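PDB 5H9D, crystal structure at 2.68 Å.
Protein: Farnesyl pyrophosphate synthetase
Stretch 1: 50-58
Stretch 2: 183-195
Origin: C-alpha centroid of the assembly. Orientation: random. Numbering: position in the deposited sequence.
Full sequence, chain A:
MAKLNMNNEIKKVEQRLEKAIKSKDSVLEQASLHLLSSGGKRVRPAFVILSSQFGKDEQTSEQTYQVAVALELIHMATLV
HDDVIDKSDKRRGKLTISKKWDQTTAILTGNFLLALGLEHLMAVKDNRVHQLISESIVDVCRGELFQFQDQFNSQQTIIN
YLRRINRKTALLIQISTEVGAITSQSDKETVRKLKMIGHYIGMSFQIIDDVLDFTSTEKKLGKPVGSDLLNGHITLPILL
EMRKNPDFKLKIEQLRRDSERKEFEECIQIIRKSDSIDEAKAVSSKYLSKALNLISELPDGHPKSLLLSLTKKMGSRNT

Stretch 1 50-58: LSSQFGKDE
Stretch 2 (183-195) TSQSDKETVRKLK

Two segments of one chain, at least 126 residues apart wherever they touch, meet where a turn after one helix packs against a loop and the first turns of another helix. The first segment runs from its helix into a type I beta turn, S52 to G55; the second has a loop at S184 to D187, then a helix continuing beyond K195. The closest CA atoms are those of G55 and S186, 4.0 Å apart; those of S51 and L194 are 6.7 Å apart.

Polar groups of the turn are met largely by serines. S184, chi1 p (61°) and pointing toward the turn, donates from OG to S52 O at 2.7 Å. The same carbonyl closes the turn by a weak bond from G55 N, 3.4 Å away, so it accepts from both backbone and side chain. Serine suits this place because its one-carbon side chain holds OG within reach of S52 O while staying small in a buried position. The backbone of S184 serves too: its O accepts from K56 N at 2.7 Å, with an N-H...O angle of 159°, and receives a CA-H...O contact from G55 CA at 3.4 Å.

G55 (phi/psi -109/-136) needs to be glycine for this approach: an ideal CB would point toward the loop and fall 2.1 Å from S184 OG and 2.9 Å from S186 OG. S186, chi1 m, places OG 3.0 Å from F54 O, a weak hydrogen bond whose proton has another acceptor within reach.

As the helix begins, T190 (chi1 p) donates from OG1 to D187 O at 2.7 Å.

Beyond the polar network, L194 (m, t) brings CD1 4.1 Å from F54 CD2, an apolar contact oblique to the ring; L194 CD1 also touches S51 O at 3.5 Å without satisfying it as an acceptor. S51 OG is satisfied elsewhere in the structure.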

# COMPACT_ATOMS: atom_id res chain seq x y z
N LEU A 50 10.39 -17.21 -8.11
CA LEU A 50 10.01 -18.64 -8.02
C LEU A 50 8.74 -19.03 -8.75
O LEU A 50 8.72 -20.03 -9.44
CB LEU A 50 9.87 -19.09 -6.56
CG LEU A 50 11.09 -19.80 -6.00
CD1 LEU A 50 10.72 -20.41 -4.68
CD2 LEU A 50 11.56 -20.88 -6.96
N SER A 51 7.67 -18.24 -8.58
CA SER A 51 6.41 -18.50 -9.25
C SER A 51 6.53 -18.47 -10.77
O SER A 51 5.68 -18.99 -11.46
CB SER A 51 5.35 -17.45 -8.87
OG SER A 51 4.88 -17.64 -7.55
N SER A 52 7.58 -17.86 -11.29
CA SER A 52 7.70 -17.79 -12.73
C SER A 52 8.43 -18.95 -13.38
O SER A 52 8.37 -19.07 -14.59
CB SER A 52 8.36 -16.48 -13.15
OG SER A 52 9.75 -16.52 -12.92
N GLN A 53 9.12 -19.79 -12.61
CA GLN A 53 9.85 -20.93 -13.18
C GLN A 53 8.98 -22.08 -13.76
O GLN A 53 9.49 -22.98 -14.42
CB GLN A 53 10.80 -21.54 -12.13
CG GLN A 53 11.64 -20.52 -11.38
CD GLN A 53 12.58 -19.75 -12.27
OE1 GLN A 53 13.42 -20.32 -12.96
NE2 GLN A 53 12.45 -18.44 -12.24
N PHE A 54 7.67 -22.04 -13.52
CA PHE A 54 6.78 -23.08 -14.04
C PHE A 54 6.01 -22.56 -15.27
O PHE A 54 4.91 -23.02 -15.60
CB PHE A 54 5.82 -23.53 -12.92
CG PHE A 54 6.54 -23.90 -11.65
CD1 PHE A 54 7.06 -25.16 -11.48
CD2 PHE A 54 6.81 -22.95 -10.68
CE1 PHE A 54 7.83 -25.47 -10.36
CE2 PHE A 54 7.58 -23.25 -9.57
CZ PHE A 54 8.09 -24.51 -9.41
N GLY A 55 6.63 -21.61 -15.95
CA GLY A 55 6.02 -21.03 -17.11
C GLY A 55 6.76 -21.47 -18.34
O GLY A 55 7.12 -22.64 -18.48
N LYS A 56 7.01 -20.55 -19.25
CA LYS A 56 7.71 -20.96 -20.43
C LYS A 56 8.98 -20.18 -20.68
O LYS A 56 9.37 -20.00 -21.82
CB LYS A 56 6.78 -20.91 -21.64
CG LYS A 56 6.46 -19.55 -22.20
CD LYS A 56 5.85 -19.69 -23.60
CE LYS A 56 4.38 -20.11 -23.57
NZ LYS A 56 4.09 -21.41 -22.90
N ASP A 57 9.62 -19.69 -19.62
CA ASP A 57 10.88 -18.97 -19.80
C ASP A 57 11.96 -19.85 -19.17
O ASP A 57 11.85 -20.23 -18.00
CB ASP A 57 10.84 -17.56 -19.14
CG ASP A 57 9.77 -16.62 -19.76
OD1 ASP A 57 9.45 -16.73 -20.96
OD2 ASP A 57 9.26 -15.73 -19.04
N GLU A 58 13.00 -20.18 -19.93
CA GLU A 58 14.06 -21.05 -19.40
C GLU A 58 14.98 -20.35 -18.40
O GLU A 58 15.88 -20.96 -17.79
CB GLU A 58 14.89 -21.65 -20.55
CG GLU A 58 15.40 -20.64 -21.56
CD GLU A 58 16.57 -21.19 -22.39
OE1 GLU A 58 16.87 -20.60 -23.44
OE2 GLU A 58 17.20 -22.20 -21.97
N THR A 183 3.46 -13.81 -15.68
CA THR A 183 4.47 -13.06 -16.44
C THR A 183 5.26 -13.95 -17.42
O THR A 183 5.66 -13.50 -18.48
CB THR A 183 5.49 -12.32 -15.53
OG1 THR A 183 6.28 -13.27 -14.81
CG2 THR A 183 4.79 -11.41 -14.58
N SER A 184 5.48 -15.21 -17.04
CA SER A 184 6.24 -16.16 -17.87
C SER A 184 5.30 -17.08 -18.66
O SER A 184 5.66 -18.20 -19.04
CB SER A 184 7.19 -16.99 -17.00
OG SER A 184 6.48 -17.75 -16.04
N GLN A 185 4.09 -16.59 -18.88
CA GLN A 185 3.08 -17.32 -19.61
C GLN A 185 2.87 -18.77 -19.15
O GLN A 185 3.14 -19.72 -19.88
CB GLN A 185 3.42 -17.29 -21.11
CG GLN A 185 3.76 -15.91 -21.62
CD GLN A 185 3.54 -15.77 -23.12
OE1 GLN A 185 2.47 -15.33 -23.57
NE2 GLN A 185 4.55 -16.15 -23.91
N SER A 186 2.39 -18.94 -17.93
CA SER A 186 2.09 -20.27 -17.41
C SER A 186 0.63 -20.50 -17.82
O SER A 186 0.01 -19.59 -18.37
CB SER A 186 2.26 -20.30 -15.89
OG SER A 186 3.63 -20.29 -15.53
N ASP A 187 0.09 -21.69 -17.56
CA ASP A 187 -1.29 -21.97 -17.96
C ASP A 187 -2.31 -21.97 -16.84
O ASP A 187 -1.97 -22.23 -15.69
CB ASP A 187 -1.38 -23.28 -18.73
CG ASP A 187 -0.31 -24.26 -18.34
OD1 ASP A 187 0.86 -23.82 -18.31
OD2 ASP A 187 -0.63 -25.44 -18.08
N LYS A 188 -3.55 -21.66 -17.21
CA LYS A 188 -4.66 -21.59 -16.28
C LYS A 188 -4.45 -22.36 -14.97
O LYS A 188 -4.56 -21.79 -13.90
CB LYS A 188 -5.95 -22.07 -16.96
CG LYS A 188 -7.20 -22.03 -16.04
CD LYS A 188 -8.34 -22.97 -16.53
CE LYS A 188 -8.94 -22.52 -17.87
NZ LYS A 188 -10.00 -23.46 -18.35
N GLU A 189 -4.13 -23.66 -15.08
CA GLU A 189 -3.93 -24.51 -13.90
C GLU A 189 -2.75 -24.17 -13.02
O GLU A 189 -2.90 -24.00 -11.82
CB GLU A 189 -3.82 -25.98 -14.30
CG GLU A 189 -5.13 -26.68 -14.18
CD GLU A 189 -5.71 -26.58 -12.78
OE1 GLU A 189 -5.10 -27.14 -11.82
OE2 GLU A 189 -6.78 -25.94 -12.63
N THR A 190 -1.58 -24.10 -13.62
CA THR A 190 -0.37 -23.76 -12.89
C THR A 190 -0.53 -22.41 -12.18
O THR A 190 -0.11 -22.25 -11.05
CB THR A 190 0.86 -23.75 -13.84
OG1 THR A 190 0.52 -23.07 -15.05
CG2 THR A 190 1.29 -25.19 -14.16
N VAL A 191 -1.16 -21.46 -12.86
CA VAL A 191 -1.40 -20.14 -12.29
C VAL A 191 -2.39 -20.28 -11.14
O VAL A 191 -2.15 -19.81 -10.02
CB VAL A 191 -1.98 -19.13 -13.34
CG1 VAL A 191 -2.31 -17.81 -12.67
CG2 VAL A 191 -0.97 -18.90 -14.45
N ARG A 192 -3.52 -20.92 -11.41
CA ARG A 192 -4.52 -21.13 -10.39
C ARG A 192 -3.85 -21.85 -9.22
O ARG A 192 -4.13 -21.58 -8.05
CB ARG A 192 -5.68 -21.95 -10.93
CG ARG A 192 -7.05 -21.34 -10.65
CD ARG A 192 -7.40 -21.39 -9.17
NE ARG A 192 -8.18 -22.57 -8.82
CZ ARG A 192 -7.76 -23.83 -8.90
NH1 ARG A 192 -6.54 -24.13 -9.33
NH2 ARG A 192 -8.59 -24.81 -8.54
N LYS A 193 -2.93 -22.75 -9.55
CA LYS A 193 -2.21 -23.49 -8.54
C LYS A 193 -1.34 -22.55 -7.69
O LYS A 193 -1.35 -22.60 -6.47
CB LYS A 193 -1.33 -24.55 -9.20
CG LYS A 193 -1.13 -25.77 -8.35
CD LYS A 193 -2.45 -26.50 -8.24
CE LYS A 193 -2.83 -27.21 -9.58
NZ LYS A 193 -1.85 -28.30 -9.96
N LEU A 194 -0.57 -21.70 -8.35
CA LEU A 194 0.29 -20.78 -7.64
C LEU A 194 -0.50 -19.67 -6.94
O LEU A 194 -0.09 -19.19 -5.88
CB LEU A 194 1.36 -20.25 -8.59
CG LEU A 194 2.33 -21.39 -8.92
CD1 LEU A 194 3.17 -21.06 -10.15
CD2 LEU A 194 3.21 -21.67 -7.73
N LYS A 195 -1.63 -19.27 -7.51
CA LYS A 195 -2.44 -18.28 -6.82
C LYS A 195 -2.82 -18.88 -5.45
O LYS A 195 -2.64 -18.24 -4.42
CB LYS A 195 -3.71 -17.95 -7.62
CG LYS A 195 -4.59 -16.85 -6.98
CD LYS A 195 -6.10 -17.20 -7.02
CE LYS A 195 -6.73 -17.08 -8.42
NZ LYS A 195 -7.28 -15.70 -8.73